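Local coordinates for Card1 endonuclease domain-containing protein (Vibrio cholerae, PDB 1XMX) that is of unknown function but probably binds nucleic acid and carries a PD-(D/E)XK-type domain that may act as an endonuclease, at residues 169-172 and 173-177; 254-257 and 258-262; 370-373 and 374-378. All blocks are in the same frame, centred on the assembly; numbering follows the deposited sequence.

Contact 1 of 3, residues 169-172 and 173-177; sequences QLYQ and LGERW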
# COMPACT_ATOMS: atom_id res chain seq x y z
N GLN A 169 22.94 3.00 12.49
CA GLN A 169 22.80 3.82 13.69
C GLN A 169 21.34 4.27 13.87
O GLN A 169 20.81 4.18 14.98
CB GLN A 169 23.66 5.09 13.65
CG GLN A 169 25.20 4.93 13.85
CD GLN A 169 25.58 3.92 14.94
OE1 GLN A 169 26.02 2.79 14.64
NE2 GLN A 169 25.36 4.29 16.18
N LEU A 170 20.70 4.73 12.80
CA LEU A 170 19.30 5.20 12.93
C LEU A 170 18.39 4.04 13.22
O LEU A 170 17.44 4.17 14.01
CB LEU A 170 18.82 5.97 11.69
CG LEU A 170 19.53 7.30 11.45
CD1 LEU A 170 18.83 8.01 10.32
CD2 LEU A 170 19.55 8.14 12.71
N TYR A 171 18.70 2.89 12.62
CA TYR A 171 17.94 1.68 12.89
C TYR A 171 18.07 1.20 14.35
O TYR A 171 17.07 0.85 15.04
CB TYR A 171 18.36 0.57 11.92
CG TYR A 171 17.84 -0.77 12.35
CD1 TYR A 171 16.52 -1.13 12.11
CD2 TYR A 171 18.68 -1.66 13.04
CE1 TYR A 171 16.02 -2.38 12.52
CE2 TYR A 171 18.20 -2.93 13.46
CZ TYR A 171 16.87 -3.27 13.21
OH TYR A 171 16.39 -4.50 13.62
N GLN A 172 19.30 1.15 14.83
CA GLN A 172 19.49 0.61 16.15
C GLN A 172 18.95 1.62 17.19
O GLN A 172 18.41 1.25 18.23
CB GLN A 172 20.97 0.27 16.34
CG GLN A 172 21.53 -0.66 15.29
CD GLN A 172 22.96 -1.09 15.56
OE1 GLN A 172 23.73 -0.37 16.17
NE2 GLN A 172 23.33 -2.31 15.09
N LEU A 173 19.07 2.92 16.91
CA LEU A 173 18.50 3.90 17.81
C LEU A 173 16.99 3.68 17.95
O LEU A 173 16.44 3.70 19.05
CB LEU A 173 18.78 5.32 17.29
CG LEU A 173 19.84 6.20 17.95
CD1 LEU A 173 19.73 7.57 17.36
CD2 LEU A 173 19.65 6.28 19.47
N GLY A 174 16.33 3.47 16.81
CA GLY A 174 14.89 3.23 16.79
C GLY A 174 14.49 2.00 17.58
O GLY A 174 13.50 2.05 18.30
N GLU A 175 15.22 0.91 17.41
CA GLU A 175 15.01 -0.33 18.20
C GLU A 175 15.02 -0.03 19.72
O GLU A 175 14.20 -0.55 20.49
CB GLU A 175 16.16 -1.35 17.95
CG GLU A 175 16.21 -2.20 16.66
CD GLU A 175 17.34 -3.33 16.76
OE1 GLU A 175 18.50 -3.02 17.14
OE2 GLU A 175 17.09 -4.54 16.49
N ARG A 176 15.98 0.78 20.16
CA ARG A 176 16.13 1.07 21.57
C ARG A 176 14.94 1.82 22.05
O ARG A 176 14.46 1.57 23.13
CB ARG A 176 17.33 1.96 21.89
CG ARG A 176 18.70 1.53 21.37
CD ARG A 176 19.08 0.19 21.81
NE ARG A 176 19.12 -0.01 23.25
CZ ARG A 176 18.33 -0.89 23.90
NH1 ARG A 176 17.40 -1.61 23.23
NH2 ARG A 176 18.47 -1.03 25.22
N TRP A 177 14.56 2.82 21.28
CA TRP A 177 13.46 3.68 21.71
C TRP A 177 12.15 2.87 21.66
O TRP A 177 11.36 2.94 22.58
CB TRP A 177 13.40 4.95 20.86
CG TRP A 177 14.64 5.89 21.07
CD1 TRP A 177 15.65 5.74 22.00
CD2 TRP A 177 14.95 7.08 20.31
NE1 TRP A 177 16.56 6.78 21.87
CE2 TRP A 177 16.17 7.61 20.84
CE3 TRP A 177 14.33 7.75 19.24
CZ2 TRP A 177 16.77 8.77 20.34
CZ3 TRP A 177 14.94 8.93 18.72
CH2 TRP A 177 16.14 9.43 19.29
O HOH W 1 20.16 -1.50 19.00

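Contact 2 of 3, residues 254-257 and 258-262; sequences LETL and VHSTV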
# COMPACT_ATOMS: atom_id res chain seq x y z
N LEU A 254 10.23 6.53 14.10
CA LEU A 254 9.35 5.37 14.23
C LEU A 254 8.97 4.84 12.86
O LEU A 254 8.87 3.64 12.65
CB LEU A 254 8.10 5.75 15.01
CG LEU A 254 7.10 4.60 15.12
CD1 LEU A 254 7.64 3.35 15.87
CD2 LEU A 254 5.85 5.13 15.81
N GLU A 255 8.77 5.73 11.91
CA GLU A 255 8.42 5.29 10.53
C GLU A 255 9.69 4.74 9.84
O GLU A 255 9.61 3.86 9.02
CB GLU A 255 7.80 6.42 9.72
CG GLU A 255 8.68 7.70 9.67
CD GLU A 255 7.98 8.88 9.01
OE1 GLU A 255 6.74 8.89 8.89
OE2 GLU A 255 8.65 9.84 8.62
N THR A 256 10.83 5.34 10.12
CA THR A 256 12.11 4.84 9.65
C THR A 256 12.40 3.43 10.14
O THR A 256 12.87 2.60 9.36
CB THR A 256 13.25 5.77 10.15
OG1 THR A 256 13.04 7.08 9.62
CG2 THR A 256 14.59 5.27 9.62
N LEU A 257 12.18 3.18 11.44
CA LEU A 257 12.27 1.86 12.07
C LEU A 257 11.28 0.86 11.42
O LEU A 257 11.64 -0.29 11.09
CB LEU A 257 11.99 1.97 13.58
CG LEU A 257 11.86 0.61 14.30
CD1 LEU A 257 13.17 -0.16 14.40
CD2 LEU A 257 11.21 0.85 15.66
N VAL A 258 10.03 1.29 11.24
CA VAL A 258 9.06 0.40 10.64
C VAL A 258 9.47 0.08 9.19
O VAL A 258 9.40 -1.07 8.76
CB VAL A 258 7.65 0.97 10.63
CG1 VAL A 258 6.72 0.04 9.76
CG2 VAL A 258 7.13 1.16 12.09
N HIS A 259 9.89 1.07 8.43
CA HIS A 259 10.35 0.80 7.09
C HIS A 259 11.54 -0.17 7.08
O HIS A 259 11.59 -1.10 6.28
CB HIS A 259 10.68 2.10 6.40
CG HIS A 259 11.20 1.94 5.02
ND1 HIS A 259 10.41 1.51 3.96
CD2 HIS A 259 12.44 2.15 4.51
CE1 HIS A 259 11.14 1.50 2.86
NE2 HIS A 259 12.37 1.88 3.17
N SER A 260 12.50 0.07 7.95
CA SER A 260 13.68 -0.76 8.06
C SER A 260 13.34 -2.21 8.47
O SER A 260 14.01 -3.13 8.05
CB SER A 260 14.63 -0.14 9.06
OG SER A 260 15.28 0.98 8.48
N THR A 261 12.36 -2.37 9.35
CA THR A 261 11.87 -3.68 9.77
C THR A 261 11.11 -4.45 8.66
O THR A 261 11.30 -5.66 8.50
CB THR A 261 10.96 -3.49 11.00
OG1 THR A 261 11.74 -2.83 12.00
CG2 THR A 261 10.41 -4.80 11.55
N VAL A 262 10.29 -3.75 7.89
CA VAL A 262 9.63 -4.32 6.77
C VAL A 262 10.66 -4.85 5.79
O VAL A 262 10.49 -5.95 5.23
CB VAL A 262 8.69 -3.31 6.04
CG1 VAL A 262 8.18 -3.94 4.69
CG2 VAL A 262 7.50 -2.93 6.92

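Contact 3 of 3, residues 370-373 and 374-378; sequences DLKT and HLTQW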
# COMPACT_ATOMS: atom_id res chain seq x y z
N ASP A 370 7.99 -6.10 20.16
CA ASP A 370 7.89 -7.19 19.20
C ASP A 370 7.46 -6.73 17.81
O ASP A 370 6.66 -7.35 17.16
CB ASP A 370 6.95 -8.19 19.77
CG ASP A 370 7.49 -8.79 21.04
OD1 ASP A 370 8.55 -9.44 21.00
OD2 ASP A 370 6.88 -8.57 22.10
N LEU A 371 7.98 -5.58 17.38
CA LEU A 371 7.48 -4.93 16.18
C LEU A 371 7.64 -5.92 15.03
O LEU A 371 6.75 -6.10 14.23
CB LEU A 371 8.28 -3.64 15.89
CG LEU A 371 7.99 -2.81 14.63
CD1 LEU A 371 6.50 -2.35 14.50
CD2 LEU A 371 8.91 -1.64 14.50
N LYS A 372 8.78 -6.57 14.96
CA LYS A 372 9.09 -7.33 13.78
C LYS A 372 8.17 -8.57 13.66
O LYS A 372 7.70 -8.88 12.59
CB LYS A 372 10.58 -7.70 13.74
CG LYS A 372 10.93 -8.63 12.56
CD LYS A 372 12.40 -8.52 12.27
CE LYS A 372 13.06 -9.88 12.29
NZ LYS A 372 12.87 -10.49 10.93
N THR A 373 7.88 -9.21 14.78
CA THR A 373 6.95 -10.33 14.83
C THR A 373 5.49 -9.95 14.51
O THR A 373 4.82 -10.64 13.73
CB THR A 373 7.05 -11.01 16.19
OG1 THR A 373 8.33 -11.65 16.25
CG2 THR A 373 5.99 -12.04 16.39
N HIS A 374 5.01 -8.85 15.09
CA HIS A 374 3.65 -8.40 14.82
C HIS A 374 3.49 -7.96 13.38
O HIS A 374 2.47 -8.19 12.78
CB HIS A 374 3.23 -7.29 15.76
CG HIS A 374 3.21 -7.69 17.20
ND1 HIS A 374 2.36 -8.66 17.68
CD2 HIS A 374 3.91 -7.24 18.27
CE1 HIS A 374 2.54 -8.79 18.99
NE2 HIS A 374 3.46 -7.94 19.37
N LEU A 375 4.51 -7.34 12.80
CA LEU A 375 4.46 -6.98 11.41
C LEU A 375 4.46 -8.23 10.51
O LEU A 375 3.77 -8.28 9.50
CB LEU A 375 5.64 -6.06 11.08
CG LEU A 375 5.58 -4.54 11.42
CD1 LEU A 375 6.77 -3.81 10.89
CD2 LEU A 375 4.30 -3.92 10.82
N THR A 376 5.26 -9.23 10.88
CA THR A 376 5.32 -10.50 10.16
C THR A 376 3.95 -11.14 10.20
O THR A 376 3.42 -11.53 9.19
CB THR A 376 6.41 -11.46 10.77
OG1 THR A 376 7.68 -10.80 10.80
CG2 THR A 376 6.58 -12.74 9.88
N GLN A 377 3.36 -11.23 11.37
CA GLN A 377 2.04 -11.79 11.47
C GLN A 377 1.05 -11.09 10.55
O GLN A 377 0.28 -11.77 9.85
CB GLN A 377 1.57 -11.75 12.91
CG GLN A 377 2.47 -12.63 13.79
CD GLN A 377 2.18 -12.52 15.28
OE1 GLN A 377 1.62 -11.52 15.77
NE2 GLN A 377 2.62 -13.49 16.03
N TRP A 378 1.10 -9.75 10.48
CA TRP A 378 0.13 -8.96 9.72
C TRP A 378 0.33 -9.31 8.26
O TRP A 378 -0.67 -9.58 7.53
CB TRP A 378 0.34 -7.46 9.89
CG TRP A 378 -0.71 -6.56 9.29
CD1 TRP A 378 -2.07 -6.67 9.42
CD2 TRP A 378 -0.47 -5.40 8.50
NE1 TRP A 378 -2.71 -5.65 8.68
CE2 TRP A 378 -1.73 -4.85 8.14
CE3 TRP A 378 0.69 -4.77 8.04
CZ2 TRP A 378 -1.83 -3.70 7.38
CZ3 TRP A 378 0.58 -3.65 7.26
CH2 TRP A 378 -0.68 -3.11 6.96
O HOH W 2 3.94 -8.18 21.98
O HOH W 3 10.23 -12.21 9.98

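Contact 1 of 3, residues 169-172 and 173-177
Y171 and E175 meet one turn apart on helix 164-179, a local i to i+4 contact on a helix packed against helices 216-227, 243-266 and, through W177, 181-201. The glutamate chain passes over one face of the phenol ring: E175 CG sits 4.0 Å from the centroid of the Y171 ring, 26° off its normal, as a CH-pi contact displaced toward the rim. Beyond it E175 CD comes within 3.4 Å of Y171 CE2, with carboxylate and ring planes 33° apart. The tyrosine swings into this position because its CG is anti to the backbone N (chi1 167°), which turns the ring along the helix toward the next turn. There Y171 OH and E175 OE2 end 3.0 Å apart.

The other carboxylate oxygen is held by water: one molecule donates to E175 OE1 at 2.9 Å and, weakly, to Q172 O. That carbonyl also accepts from R176 N at 3.1 Å, while R176 CG bends in to 3.2 Å from Q172 O. Beneath, three more i to i+4 backbone bonds, from L173, G174 and E175 back to Q169, L170 and Y171, keep the helix regular. L173 and W177 face inward, where W177 meets W253 edge-to-face and its NE1 bonds to D224.

The helix is thus two-sided. Its apolar residues sink among the neighbouring helices, while the E175 carboxylate lies between a bridging water and a phenol whose ring carries the aliphatic part of the glutamate, which probably limits how freely that chain can swing.

Contact 2 of 3, residues 254-257 and 258-262
L257 and T261 run next to each other in the same direction, one turn apart in the middle of helix 243-266, and the polar grip between them is double. T261 N donates to L257 O at 2.8 Å, and T261 OG1 donates to the same oxygen at 2.7 Å. The hydroxyl comes from above the carbonyl plane, 38° out of it, and the amide arrives from the opposite face. A chi1 of -57°, with OG1 beside the threonine's own backbone N, folds the hydroxyl back onto the preceding turn, so this buried polar group is satisfied within the helix. T256 likewise turns its OG1 back, to E252 O. The remaining backbone bonds across the junction run from V258, H259 and S260 to L254, E255 and T256. They restore the regular pattern after a kink at 254 and 255, whose amides lack a bond to the turn before.

The apolar contact is lighter: L254 CD1 approaches V258 CG2 at 4.4 Å. Two methyls lie instead against polar oxygens. L257 CD1 passes T261 OG1 at 3.9 Å, and V258 CG2 is 3.1 Å from L254 O, close against the carbonyl that its own amide uses. Both L254 and V258 face strand 303-310, resting on C309, and V258 also reaches I307.

E255 looks elsewhere, toward N278 and D295. Its OE2 bonds to N278 and also lies near the E252 carboxylate, while its OE1 comes close to D295. A long helix laid against the central sheet, with an acidic side chain turned toward an acidic residue of a core strand, is consistent with the PD-(D/E)XK nuclease fold to which this domain is assigned.

Contact 3 of 3, residues 370-373 and 374-378
Helix 371-380 opens with H374 N bonded to D370 O at 3.0 Å, almost straight (174°), and i to i+4 bonds continue from L375, T376 and Q377 to L371, K372 and T373. D370 holds the N-cap position without a capping bond from its side chain. Instead, a water donates to D370 OD2 and lies 2.7 Å from H374 NE2, in the imidazole plane at its edge, linking the two side chains. The H374 ring folds back beside the first turn because its CG sits next to its own backbone N (chi1 -63°), bringing CD2 to 3.0 Å from D370 O.

One turn along, T376 OG1 donates to K372 O at 2.6 Å, on the opposite face of that carbonyl from T376 N; chi1 of -55° puts it there. A second water donates to T376 OG1 and weakly accepts from K372 NZ. The buried side is leucine: L371 CD1 meets L375 CG at 3.9 Å.

I363, M340 and I307 lie under this side, and W378 continues the row, in a cation-pi contact with R338 and edge-to-face with H305. It is an amphipathic C-terminal helix covering parallel strands 303-310, 338-343 and 361-363 of the nuclease-like alpha/beta core and also packed along helix 243-266.

Each of the three contacts spans successive turns of one helix, so none closes a long loop; they come in series, and none nests in or crosses another. Helix 164-179 comes first, with contact 1, followed by helix 243-266 with contact 2 and finally helix 371-380 with contact 3. In space contact 2 lies between the others. Its L257 touches both neighbours, CD2 being 3.7 Å from G174 O and 3.6 Å from CD2 of L371, while S260 packs on Y171 and T261 on K372 and L375. Contacts 1 and 3 stay about 6 Å apart at their nearest atoms. Residues 254-262 thus tie helix 164-179 to helix 371-380.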